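Long-range contacts in glycosyltransferase Gtf1 (Streptococcus gordonii, PDB 5E9T), which is a GT-B-type glycosyltransferase whose chain carries an extended antiparallel beta-sheet domain and is modelled together with the stabilizing protein Gtf2: residues T77-L81 and D123-H127; T160-R164 and D176-E180. The protein carries 1 engineered substitution. All blocks are in the same frame, centred on the assembly; numbering follows the deposited sequence.

Overall arrangement
Both contacts reach the same antiparallel sheet: contact 2 lies within it, whereas contact 1 joins a loop to one of its strands. They lie about 24 Å apart between centres and about 10 Å between nearest atoms, without touching. Contact 1 (77-81 with 123-127) is partly buried and links an irregular loop to the start of strand 125-132 through a single bridge and two backbone hydrogen bonds. Contact 2 (160-164 with 176-180) is buried, and two neighbouring strands of a hairpin share three backbone hydrogen bonds. Their outer chemistry differs as well: the partners found around contact 1 all lie in Gtf1 itself, whereas contact 2 also meets the chain of Gtf2 through polar and aromatic groups.

Contact 1 of 2, residues T77-L81 and D123-H127; sequences TTVTL and DFVEH. Engineered in segment 123-127: Phe124 (natural residue Ser).
Segment 77-81 is a loop that runs into helix 81-86, and segment 123-127 leads from a turn into strand 125-132; their end-to-end directions lie 126° apart. The backbones meet at one bridge, Thr80 with Phe124, CA to CA 4.3 Å. Two hydrogen bonds flank it: Val125 N to Val79 O at 2.7 Å (157° at the hydrogen) and Leu81 N to Asp123 O at 2.9 Å (151°). The same carbonyls accept CA-H...O contacts, Phe124 CA to Val79 O and Thr80 CA to Asp123 O, both 3.3 Å. At Glu126, phi/psi of -83/-42 turns the chain through a corner; Glu126 and His127 together oppose Tyr116 in a classic beta bulge.

One apolar pair lies beside the bridge: Leu81 (chi1 m, chi2 t) brings CG to 3.9 Å from Val125 CG2, with Val125 chi1 t, and Leu81 also touches strands 101-106 and 111-117. Two close carbon-to-carbonyl van der Waals approaches join it. The ring of the engineered Phe124 (Ser in the natural sequence; chi1 m) presents its edge to Thr78 O, 3.3 Å from CD1, and Thr77 CG2 lies 3.1 Å from Val125 O.

Two threonine hydroxyls bond outside the pairing. Thr77 OG1 hydrogen-bonds Asn47 ND2 and Phe142 O, while Thr80 (chi1 p) is the N-cap of helix 81-86, its OG1 weakly bonded to Gln83 N.

Cross-segment hydrogen bonding is thus entirely main chain to main chain, consistent with a link set chiefly by backbone geometry, with side chains adding mainly van der Waals contact.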
loop_
_atom_site.group_PDB
_atom_site.type_symbol
_atom_site.label_atom_id
_atom_site.label_comp_id
_atom_site.label_asym_id
_atom_site.label_seq_id
_atom_site.Cartn_x
_atom_site.Cartn_y
_atom_site.Cartn_z
ATOM N N THR A 77 -8.712 37.907 6.719
ATOM C CA THR A 77 -8.117 38.301 5.447
ATOM C C THR A 77 -7.993 39.819 5.418
ATOM O O THR A 77 -9.002 40.530 5.365
ATOM C CB THR A 77 -8.984 37.807 4.293
ATOM O OG1 THR A 77 -8.977 36.373 4.260
ATOM C CG2 THR A 77 -8.476 38.349 2.976
ATOM N N THR A 78 -6.756 40.318 5.470
ATOM C CA THR A 78 -6.488 41.744 5.360
ATOM C C THR A 78 -5.840 42.185 4.050
ATOM O O THR A 78 -5.696 43.394 3.838
ATOM C CB THR A 78 -5.619 42.202 6.537
ATOM O OG1 THR A 78 -4.614 41.215 6.802
ATOM C CG2 THR A 78 -6.481 42.391 7.774
ATOM N N VAL A 79 -5.448 41.262 3.169
ATOM C CA VAL A 79 -4.807 41.672 1.923
ATOM C C VAL A 79 -5.812 42.447 1.083
ATOM O O VAL A 79 -6.988 42.074 0.985
ATOM C CB VAL A 79 -4.255 40.452 1.167
ATOM C CG1 VAL A 79 -3.671 40.869 -0.174
ATOM C CG2 VAL A 79 -3.206 39.738 2.008
ATOM N N THR A 80 -5.355 43.537 0.469
ATOM C CA THR A 80 -6.250 44.485 -0.175
ATOM C C THR A 80 -6.023 44.516 -1.680
ATOM O O THR A 80 -4.971 44.116 -2.185
ATOM C CB THR A 80 -6.077 45.903 0.380
ATOM O OG1 THR A 80 -4.842 46.452 -0.092
ATOM C CG2 THR A 80 -6.070 45.887 1.895
ATOM N N LEU A 81 -7.055 44.991 -2.383
ATOM C CA LEU A 81 -6.989 45.153 -3.831
ATOM C C LEU A 81 -5.721 45.878 -4.257
ATOM O O LEU A 81 -5.068 45.486 -5.232
ATOM C CB LEU A 81 -8.214 45.925 -4.314
ATOM C CG LEU A 81 -9.536 45.174 -4.345
ATOM C CD1 LEU A 81 -10.706 46.133 -4.199
ATOM C CD2 LEU A 81 -9.579 44.472 -5.665
ATOM N N ASP A 123 -12.309 46.607 0.549
ATOM C CA ASP A 123 -11.283 46.293 -0.442
ATOM C C ASP A 123 -10.470 45.031 -0.134
ATOM O O ASP A 123 -9.467 44.783 -0.812
ATOM C CB ASP A 123 -10.350 47.492 -0.658
ATOM C CG ASP A 123 -9.956 48.177 0.626
ATOM O OD1 ASP A 123 -10.241 47.664 1.691
ATOM O OD2 ASP A 123 -9.357 49.238 0.565
ATOM N N PHE A 124 -10.830 44.261 0.894
ATOM C CA PHE A 124 -10.077 43.055 1.235
ATOM C C PHE A 124 -10.322 41.930 0.227
ATOM O O PHE A 124 -11.446 41.735 -0.242
ATOM C CB PHE A 124 -10.446 42.583 2.640
ATOM C CG PHE A 124 -10.198 43.611 3.708
ATOM C CD1 PHE A 124 -8.905 43.961 4.062
ATOM C CD2 PHE A 124 -11.256 44.220 4.363
ATOM C CE1 PHE A 124 -8.672 44.904 5.046
ATOM C CE2 PHE A 124 -11.029 45.164 5.347
ATOM C CZ PHE A 124 -9.735 45.506 5.689
ATOM N N VAL A 125 -9.266 41.172 -0.081
ATOM C CA VAL A 125 -9.275 40.168 -1.151
ATOM C C VAL A 125 -8.956 38.797 -0.566
ATOM O O VAL A 125 -7.859 38.587 -0.033
ATOM C CB VAL A 125 -8.264 40.505 -2.257
ATOM C CG1 VAL A 125 -8.559 39.693 -3.514
ATOM C CG2 VAL A 125 -8.265 41.986 -2.547
ATOM N N GLU A 126 -9.900 37.860 -0.688
ATOM C CA GLU A 126 -9.643 36.489 -0.253
ATOM C C GLU A 126 -8.914 35.659 -1.308
ATOM O O GLU A 126 -7.999 34.903 -0.969
ATOM C CB GLU A 126 -10.951 35.815 0.163
ATOM C CG GLU A 126 -11.348 36.115 1.606
ATOM C CD GLU A 126 -12.680 35.506 1.998
ATOM O OE1 GLU A 126 -13.453 35.122 1.095
ATOM O OE2 GLU A 126 -12.953 35.410 3.214
ATOM N N HIS A 127 -9.296 35.770 -2.581
ATOM C CA HIS A 127 -8.688 34.966 -3.639
ATOM C C HIS A 127 -8.374 35.831 -4.850
ATOM O O HIS A 127 -9.019 36.856 -5.088
ATOM C CB HIS A 127 -9.584 33.820 -4.120
ATOM C CG HIS A 127 -10.526 33.301 -3.082
ATOM N ND1 HIS A 127 -11.894 33.407 -3.212
ATOM C CD2 HIS A 127 -10.301 32.673 -1.908
ATOM C CE1 HIS A 127 -12.468 32.864 -2.159
ATOM N NE2 HIS A 127 -11.524 32.411 -1.354
#

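Contact 2 of 2, residues T160-R164 and D176-E180; sequences TLYQR and DMLIE
Strands 160-164 and 176-180 run antiparallel, their axes 4.5 Å apart at closest approach and 158° between directions, as neighbouring arms of a beta hairpin. Leu161 (chi1 t, chi2 p) comes first, its CG 3.9 Å from Ile179 CG1. Tyr162, with psi of -20°, breaks the regular extended course; with Gln163 it opposes Tyr151 in a classic beta bulge, yet its O still accepts Ile179 N at 3.0 Å (173° at the hydrogen). Gln163 forms a non-hydrogen-bonded pair with Leu178, CA to CA 4.7 Å, its CA lying 3.4 Å from Met177 O in a CA-H...O contact. Arg164 and Met177 make the hydrogen-bonded pair, CA to CA 5.4 Å: Arg164 N to Met177 O is 3.1 Å and Met177 N to Arg164 O 2.8 Å. Arg164, extended through chi1 and chi2 (both t) and then bent at chi3 (m), brings NH1 3.6 Å from SE of Met177, a selenomethionine; its NH2 salt-bridges Glu150. On the face of Gln163 and Leu178, Gtf2 approaches: its Asn140 hydrogen-bonds Gln163 OE1 and its Tyr132 packs on Leu178. Within Gtf1, strand 146-155 pairs with the outer edge of strand 158-167, and strand 183-188 with that of strand 173-180, so the hairpin sits inside the antiparallel sheet.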
loop_
_atom_site.group_PDB
_atom_site.type_symbol
_atom_site.label_atom_id
_atom_site.label_comp_id
_atom_site.label_asym_id
_atom_site.label_seq_id
_atom_site.Cartn_x
_atom_site.Cartn_y
_atom_site.Cartn_z
ATOM N N THR A 160 -8.962 22.724 -14.486
ATOM C CA THR A 160 -8.888 21.550 -13.630
ATOM C C THR A 160 -7.772 21.731 -12.615
ATOM O O THR A 160 -6.637 22.048 -12.985
ATOM C CB THR A 160 -8.645 20.284 -14.454
ATOM O OG1 THR A 160 -9.726 20.096 -15.376
ATOM C CG2 THR A 160 -8.536 19.069 -13.546
ATOM N N LEU A 161 -8.090 21.504 -11.342
ATOM C CA LEU A 161 -7.088 21.617 -10.294
ATOM C C LEU A 161 -6.165 20.406 -10.336
ATOM O O LEU A 161 -6.614 19.272 -10.141
ATOM C CB LEU A 161 -7.784 21.703 -8.940
ATOM C CG LEU A 161 -6.874 21.818 -7.736
ATOM C CD1 LEU A 161 -6.056 23.064 -7.894
ATOM C CD2 LEU A 161 -7.696 21.864 -6.463
ATOM N N TYR A 162 -4.881 20.628 -10.629
ATOM C CA TYR A 162 -3.925 19.535 -10.530
ATOM C C TYR A 162 -3.025 19.579 -9.303
ATOM O O TYR A 162 -2.484 18.535 -8.922
ATOM C CB TYR A 162 -3.051 19.497 -11.786
ATOM C CG TYR A 162 -3.801 18.983 -12.983
ATOM C CD1 TYR A 162 -3.925 17.623 -13.210
ATOM C CD2 TYR A 162 -4.414 19.855 -13.874
ATOM C CE1 TYR A 162 -4.616 17.141 -14.295
ATOM C CE2 TYR A 162 -5.110 19.381 -14.967
ATOM C CZ TYR A 162 -5.207 18.020 -15.171
ATOM O OH TYR A 162 -5.899 17.529 -16.255
ATOM N N GLN A 163 -2.860 20.735 -8.662
ATOM C CA GLN A 163 -1.891 20.804 -7.578
ATOM C C GLN A 163 -2.216 21.976 -6.663
ATOM O O GLN A 163 -2.610 23.045 -7.136
ATOM C CB GLN A 163 -0.475 20.915 -8.155
ATOM C CG GLN A 163 0.586 21.460 -7.229
ATOM C CD GLN A 163 1.907 21.627 -7.945
ATOM O OE1 GLN A 163 2.039 22.463 -8.838
ATOM N NE2 GLN A 163 2.891 20.826 -7.565
ATOM N N ARG A 164 -1.987 21.788 -5.367
ATOM C CA ARG A 164 -2.206 22.828 -4.374
ATOM C C ARG A 164 -0.989 22.907 -3.468
ATOM O O ARG A 164 -0.441 21.879 -3.059
ATOM C CB ARG A 164 -3.464 22.564 -3.546
ATOM C CG ARG A 164 -3.724 23.630 -2.502
ATOM C CD ARG A 164 -4.982 23.359 -1.700
ATOM N NE ARG A 164 -6.172 23.247 -2.537
ATOM C CZ ARG A 164 -7.006 22.213 -2.519
ATOM N NH1 ARG A 164 -6.795 21.200 -1.694
ATOM N NH2 ARG A 164 -8.063 22.200 -3.315
ATOM N N ASP A 176 3.391 20.691 -0.803
ATOM C CA ASP A 176 2.368 20.733 -1.836
ATOM C C ASP A 176 1.737 19.354 -1.974
ATOM O O ASP A 176 2.251 18.351 -1.470
ATOM C CB ASP A 176 2.924 21.228 -3.182
ATOM C CG ASP A 176 3.963 20.296 -3.776
ATOM O OD1 ASP A 176 3.578 19.242 -4.325
ATOM O OD2 ASP A 176 5.165 20.634 -3.724
HETATM N N MSE A 177 0.607 19.317 -2.670
HETATM C CA MSE A 177 -0.186 18.106 -2.799
HETATM C C MSE A 177 -0.715 17.945 -4.217
HETATM O O MSE A 177 -0.960 18.931 -4.903
HETATM C CB MSE A 177 -1.346 18.140 -1.814
HETATM C CG MSE A 177 -2.101 19.448 -1.861
HETATM SE SE MSE A 177 -3.821 19.342 -0.997
HETATM C CE MSE A 177 -3.251 19.945 0.749
ATOM N N LEU A 178 -0.905 16.704 -4.651
ATOM C CA LEU A 178 -1.358 16.405 -6.004
ATOM C C LEU A 178 -2.840 16.060 -5.985
ATOM O O LEU A 178 -3.275 15.211 -5.199
ATOM C CB LEU A 178 -0.578 15.241 -6.608
ATOM C CG LEU A 178 0.895 15.417 -6.915
ATOM C CD1 LEU A 178 1.283 14.493 -8.071
ATOM C CD2 LEU A 178 1.256 16.884 -7.194
ATOM N N ILE A 179 -3.608 16.696 -6.864
ATOM C CA ILE A 179 -5.046 16.478 -6.946
ATOM C C ILE A 179 -5.350 15.613 -8.158
ATOM O O ILE A 179 -4.906 15.909 -9.276
ATOM C CB ILE A 179 -5.808 17.808 -7.019
ATOM C CG1 ILE A 179 -5.357 18.722 -5.880
ATOM C CG2 ILE A 179 -7.304 17.554 -6.961
ATOM C CD1 ILE A 179 -5.671 18.187 -4.511
ATOM N N GLU A 180 -6.092 14.532 -7.932
ATOM C CA GLU A 180 -6.607 13.687 -9.000
ATOM C C GLU A 180 -8.057 13.361 -8.671
ATOM O O GLU A 180 -8.327 12.708 -7.659
ATOM C CB GLU A 180 -5.768 12.411 -9.133
ATOM C CG GLU A 180 -5.816 11.733 -10.490
ATOM C CD GLU A 180 -4.786 10.619 -10.614
ATOM O OE1 GLU A 180 -4.724 9.760 -9.711
ATOM O OE2 GLU A 180 -4.028 10.610 -11.608
#